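Local coordinates for protein BauA (Acinetobacter baumannii, PDB 6HCP) that probably carries iron-loaded preacinetobactin across the outer membrane as a TonB-dependent siderophore receptor, at residues K142-L147 against Q508-Q513. Residues are numbered along the deposited sequence; the frame is centred on the assembly and turned at random.
Sequences KGPSAL and QKTKQQ. With C8E ((hydroxyethyloxy)tri(ethyloxy)octane), chain B; EDO (1,2-ethanediol), chain S.
Lys142 of the plug is tied to Gln512 of the barrel wall through one water: the water donates to Lys142 O and Pro144 O, each at 2.8 Å, and accepts from Gln512 NE2. The Lys142 ammonium (NZ) forms a salt bridge with Asp88 instead. Gly143, with no side chain, lets Gln512 OE1 approach its CA to 3.4 Å. Pro144 brings its ring to the strand 508-520. Pro144 CD sits 3.3 Å from Gln512 OE1, and Pro144 CG meets Gln512 CB at 3.8 Å and, more loosely, Thr510 CG2 at 4.2 Å. Gln512 reaches the plug because CG stands anti to the backbone N (chi1 173°) and the chain runs extended beyond it, bringing CD beside the proline ring. Asn483 on the adjoining barrel strand accepts a second bond from Gln512 NE2, while Arg107 of the plug gives Gln512 OE1 a weak one. Past the proline, Ala146 makes a backbone hydrogen bond with Glu486 of the wall. Between the two segments of this TonB-dependent receptor, carbon-to-carbon and carbon-to-amide-oxygen contacts do the packing; the polar link runs through the water, to an amide held in place by Asn483 and, weakly, Arg107.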
ATOM      1  N   LYS A 142      22.541 -29.160   4.854  1.00 23.64           N
ATOM      2  CA  LYS A 142      22.108 -28.807   6.183  1.00 24.93           C
ATOM      3  C   LYS A 142      22.826 -29.675   7.217  1.00 25.31           C
ATOM      4  O   LYS A 142      23.040 -30.877   7.032  1.00 26.52           O
ATOM      5  CB  LYS A 142      20.586 -28.909   6.316  1.00 27.70           C
ATOM      6  CG  LYS A 142      19.850 -27.946   5.388  1.00 31.58           C
ATOM      7  CD  LYS A 142      18.360 -28.105   5.396  1.00 38.96           C
ATOM      8  CE  LYS A 142      17.720 -27.589   4.120  1.00 34.22           C
ATOM      9  NZ  LYS A 142      16.256 -27.526   4.266  1.00 47.03           N
ATOM     10  N   GLY A 143      23.198 -29.017   8.314  1.00 24.19           N
ATOM     11  CA  GLY A 143      23.912 -29.652   9.426  1.00 24.79           C
ATOM     12  C   GLY A 143      25.416 -29.642   9.197  1.00 22.89           C
ATOM     13  O   GLY A 143      25.907 -29.226   8.149  1.00 24.50           O
ATOM     14  N   PRO A 144      26.193 -30.082  10.201  1.00 25.12           N
ATOM     15  CA  PRO A 144      27.650 -30.052  10.118  1.00 25.12           C
ATOM     16  C   PRO A 144      28.155 -31.098   9.122  1.00 26.22           C
ATOM     17  O   PRO A 144      27.415 -32.051   8.788  1.00 26.86           O
ATOM     18  CB  PRO A 144      28.095 -30.402  11.540  1.00 26.00           C
ATOM     19  CG  PRO A 144      26.930 -31.179  12.114  1.00 25.03           C
ATOM     20  CD  PRO A 144      25.706 -30.525  11.517  1.00 26.43           C
ATOM     21  N   SER A 145      29.405 -30.931   8.684  1.00 25.04           N
ATOM     22  CA  SER A 145      29.921 -31.752   7.622  1.00 28.36           C
ATOM     23  C   SER A 145      31.452 -31.868   7.661  1.00 25.44           C
ATOM     24  O   SER A 145      32.086 -31.839   6.594  1.00 27.09           O
ATOM     25  CB  SER A 145      29.458 -31.171   6.298  1.00 31.63           C
ATOM     26  OG  SER A 145      30.026 -29.885   6.102  1.00 33.50           O
ATOM     27  N   ALA A 146      32.062 -31.971   8.854  1.00 25.77           N
ATOM     28  CA  ALA A 146      33.561 -31.914   8.936  1.00 28.24           C
ATOM     29  C   ALA A 146      34.213 -33.048   8.117  1.00 24.57           C
ATOM     30  O   ALA A 146      35.221 -32.840   7.442  1.00 25.81           O
ATOM     31  CB  ALA A 146      34.036 -31.939  10.374  1.00 28.32           C
ATOM     32  N   LEU A 147      33.620 -34.238   8.117  1.00 25.88           N
ATOM     33  CA  LEU A 147      34.216 -35.331   7.312  1.00 26.68           C
ATOM     34  C   LEU A 147      34.324 -34.884   5.850  1.00 28.12           C
ATOM     35  O   LEU A 147      35.343 -35.092   5.184  1.00 28.68           O
ATOM     36  CB  LEU A 147      33.395 -36.625   7.421  1.00 25.67           C
ATOM     37  CG  LEU A 147      33.789 -37.685   6.389  1.00 27.40           C
ATOM     38  CD1 LEU A 147      35.248 -38.107   6.573  1.00 30.15           C
ATOM     39  CD2 LEU A 147      32.860 -38.887   6.417  1.00 30.98           C
ATOM     40  N   GLN A 508      36.687 -28.549  18.791  1.00 23.48           N
ATOM     41  CA  GLN A 508      35.534 -28.976  19.541  1.00 25.51           C
ATOM     42  C   GLN A 508      34.497 -29.609  18.602  1.00 25.99           C
ATOM     43  O   GLN A 508      34.196 -29.060  17.527  1.00 24.32           O
ATOM     44  CB  GLN A 508      34.946 -27.762  20.263  1.00 25.98           C
ATOM     45  CG  GLN A 508      35.912 -27.150  21.273  1.00 27.86           C
ATOM     46  CD  GLN A 508      36.044 -28.067  22.463  1.00 24.87           C
ATOM     47  OE1 GLN A 508      35.133 -28.184  23.271  1.00 29.67           O
ATOM     48  NE2 GLN A 508      37.228 -28.658  22.613  1.00 28.37           N
ATOM     49  N   LYS A 509      33.961 -30.764  19.014  1.00 23.46           N
ATOM     50  CA  LYS A 509      33.105 -31.572  18.149  1.00 26.54           C
ATOM     51  C   LYS A 509      31.625 -31.277  18.402  1.00 24.07           C
ATOM     52  O   LYS A 509      31.033 -31.722  19.397  1.00 23.83           O
ATOM     53  CB  LYS A 509      33.383 -33.062  18.331  1.00 27.77           C
ATOM     54  CG  LYS A 509      34.757 -33.506  17.887  1.00 28.45           C
ATOM     55  CD  LYS A 509      35.094 -34.930  18.289  1.00 26.81           C
ATOM     56  CE  LYS A 509      36.401 -35.369  17.663  1.00 31.93           C
ATOM     57  NZ  LYS A 509      36.731 -36.784  17.991  1.00 35.10           N
ATOM     58  N   THR A 510      30.999 -30.661  17.393  1.00 22.70           N
ATOM     59  CA  THR A 510      29.565 -30.675  17.229  1.00 23.34           C
ATOM     60  C   THR A 510      29.192 -32.045  16.648  1.00 25.20           C
ATOM     61  O   THR A 510      29.900 -32.539  15.782  1.00 25.66           O
ATOM     62  CB  THR A 510      29.133 -29.517  16.315  1.00 23.31           C
ATOM     63  OG1 THR A 510      29.376 -28.273  16.983  1.00 24.81           O
ATOM     64  CG2 THR A 510      27.683 -29.618  15.900  1.00 25.40           C
ATOM     65  N   LYS A 511      28.089 -32.630  17.117  1.00 22.45           N
ATOM     66  CA  LYS A 511      27.729 -33.999  16.700  1.00 24.63           C
ATOM     67  C   LYS A 511      26.273 -34.030  16.262  1.00 24.05           C
ATOM     68  O   LYS A 511      25.384 -33.618  17.003  1.00 24.30           O
ATOM     69  CB  LYS A 511      27.925 -34.996  17.846  1.00 24.57           C
ATOM     70  CG  LYS A 511      29.354 -35.057  18.378  1.00 25.49           C
ATOM     71  CD  LYS A 511      29.556 -35.993  19.555  1.00 30.57           C
ATOM     72  CE  LYS A 511      31.036 -36.168  19.841  1.00 33.49           C
ATOM     73  NZ  LYS A 511      31.263 -36.871  21.127  1.00 38.84           N
ATOM     74  N   GLN A 512      26.056 -34.603  15.080  1.00 22.92           N
ATOM     75  CA  GLN A 512      24.728 -34.773  14.509  1.00 23.95           C
ATOM     76  C   GLN A 512      24.410 -36.260  14.328  1.00 24.30           C
ATOM     77  O   GLN A 512      25.211 -37.025  13.803  1.00 26.00           O
ATOM     78  CB  GLN A 512      24.661 -34.101  13.142  1.00 23.45           C
ATOM     79  CG  GLN A 512      23.364 -34.385  12.405  1.00 27.71           C
ATOM     80  CD  GLN A 512      23.296 -33.612  11.111  1.00 28.14           C
ATOM     81  OE1 GLN A 512      22.980 -32.419  11.105  1.00 27.15           O
ATOM     82  NE2 GLN A 512      23.702 -34.258  10.023  1.00 23.89           N
ATOM     83  N   GLN A 513      23.182 -36.615  14.679  1.00 25.63           N
ATOM     84  CA  GLN A 513      22.520 -37.798  14.137  1.00 27.14           C
ATOM     85  C   GLN A 513      21.276 -37.344  13.386  1.00 25.24           C
ATOM     86  O   GLN A 513      20.542 -36.480  13.882  1.00 26.45           O
ATOM     87  CB  GLN A 513      22.092 -38.730  15.272  1.00 31.09           C
ATOM     88  CG  GLN A 513      23.252 -39.413  15.963  1.00 40.27           C
ATOM     89  CD  GLN A 513      22.744 -40.342  17.040  1.00 52.16           C
ATOM     90  OE1 GLN A 513      21.995 -41.281  16.775  1.00 52.44           O
ATOM     91  NE2 GLN A 513      23.012 -39.977  18.278  1.00 43.95           N
TER
HETATM   92  C1  C8E B 830      11.208 -32.666  18.086  1.00 63.96           C
HETATM   93  C2  C8E B 830      12.455 -33.177  17.392  1.00 62.74           C
HETATM   94  C3  C8E B 830      12.511 -34.701  17.296  1.00 63.03           C
HETATM   95  C4  C8E B 830      13.924 -35.224  17.059  1.00 52.66           C
HETATM   96  C5  C8E B 830      14.288 -36.265  18.110  1.00 63.19           C
HETATM   97  C6  C8E B 830      15.681 -36.828  17.867  1.00 68.72           C
HETATM   98  C7  C8E B 830      15.914 -37.161  16.392  1.00 64.97           C
HETATM   99  C8  C8E B 830      17.146 -38.044  16.222  1.00 63.00           C
HETATM  100  O9  C8E B 830      17.152 -38.583  14.906  1.00 55.86           O
HETATM  101  C10 C8E B 830      18.352 -39.318  14.632  1.00 61.03           C
HETATM  102  C11 C8E B 830      18.127 -40.834  14.741  1.00 87.77           C
HETATM  103  O12 C8E B 830      19.305 -41.565  14.349  1.00 92.53           O
HETATM  104  C13 C8E B 830      19.056 -42.912  13.933  1.00 72.16           C
HETATM  105  C14 C8E B 830      20.225 -43.403  13.090  1.00 73.75           C
HETATM  106  O15 C8E B 830      21.346 -42.511  13.184  1.00 70.54           O
HETATM  107  C16 C8E B 830      22.498 -43.129  13.776  1.00 75.86           C
HETATM  108  C17 C8E B 830      23.727 -43.016  12.881  1.00 63.16           C
HETATM  109  O18 C8E B 830      23.574 -43.771  11.669  1.00 63.87           O
HETATM  110  C19 C8E B 830      24.165 -45.071  11.745  1.00 73.15           C
HETATM  111  C20 C8E B 830      24.259 -45.667  10.351  1.00 64.51           C
HETATM  112  O21 C8E B 830      24.192 -44.559   9.453  1.00 60.24           O
HETATM  113  C1  EDO S 816      24.798 -36.821  18.084  1.00 43.62           C
HETATM  114  O1  EDO S 816      25.183 -37.996  18.801  1.00 45.12           O
HETATM  115  C2  EDO S 816      23.470 -36.388  18.631  1.00 40.90           C
HETATM  116  O2  EDO S 816      23.642 -36.182  20.036  1.00 51.86           O
HETATM  117  O   HOH W   1      24.868 -32.846   7.845  1.00 23.66           O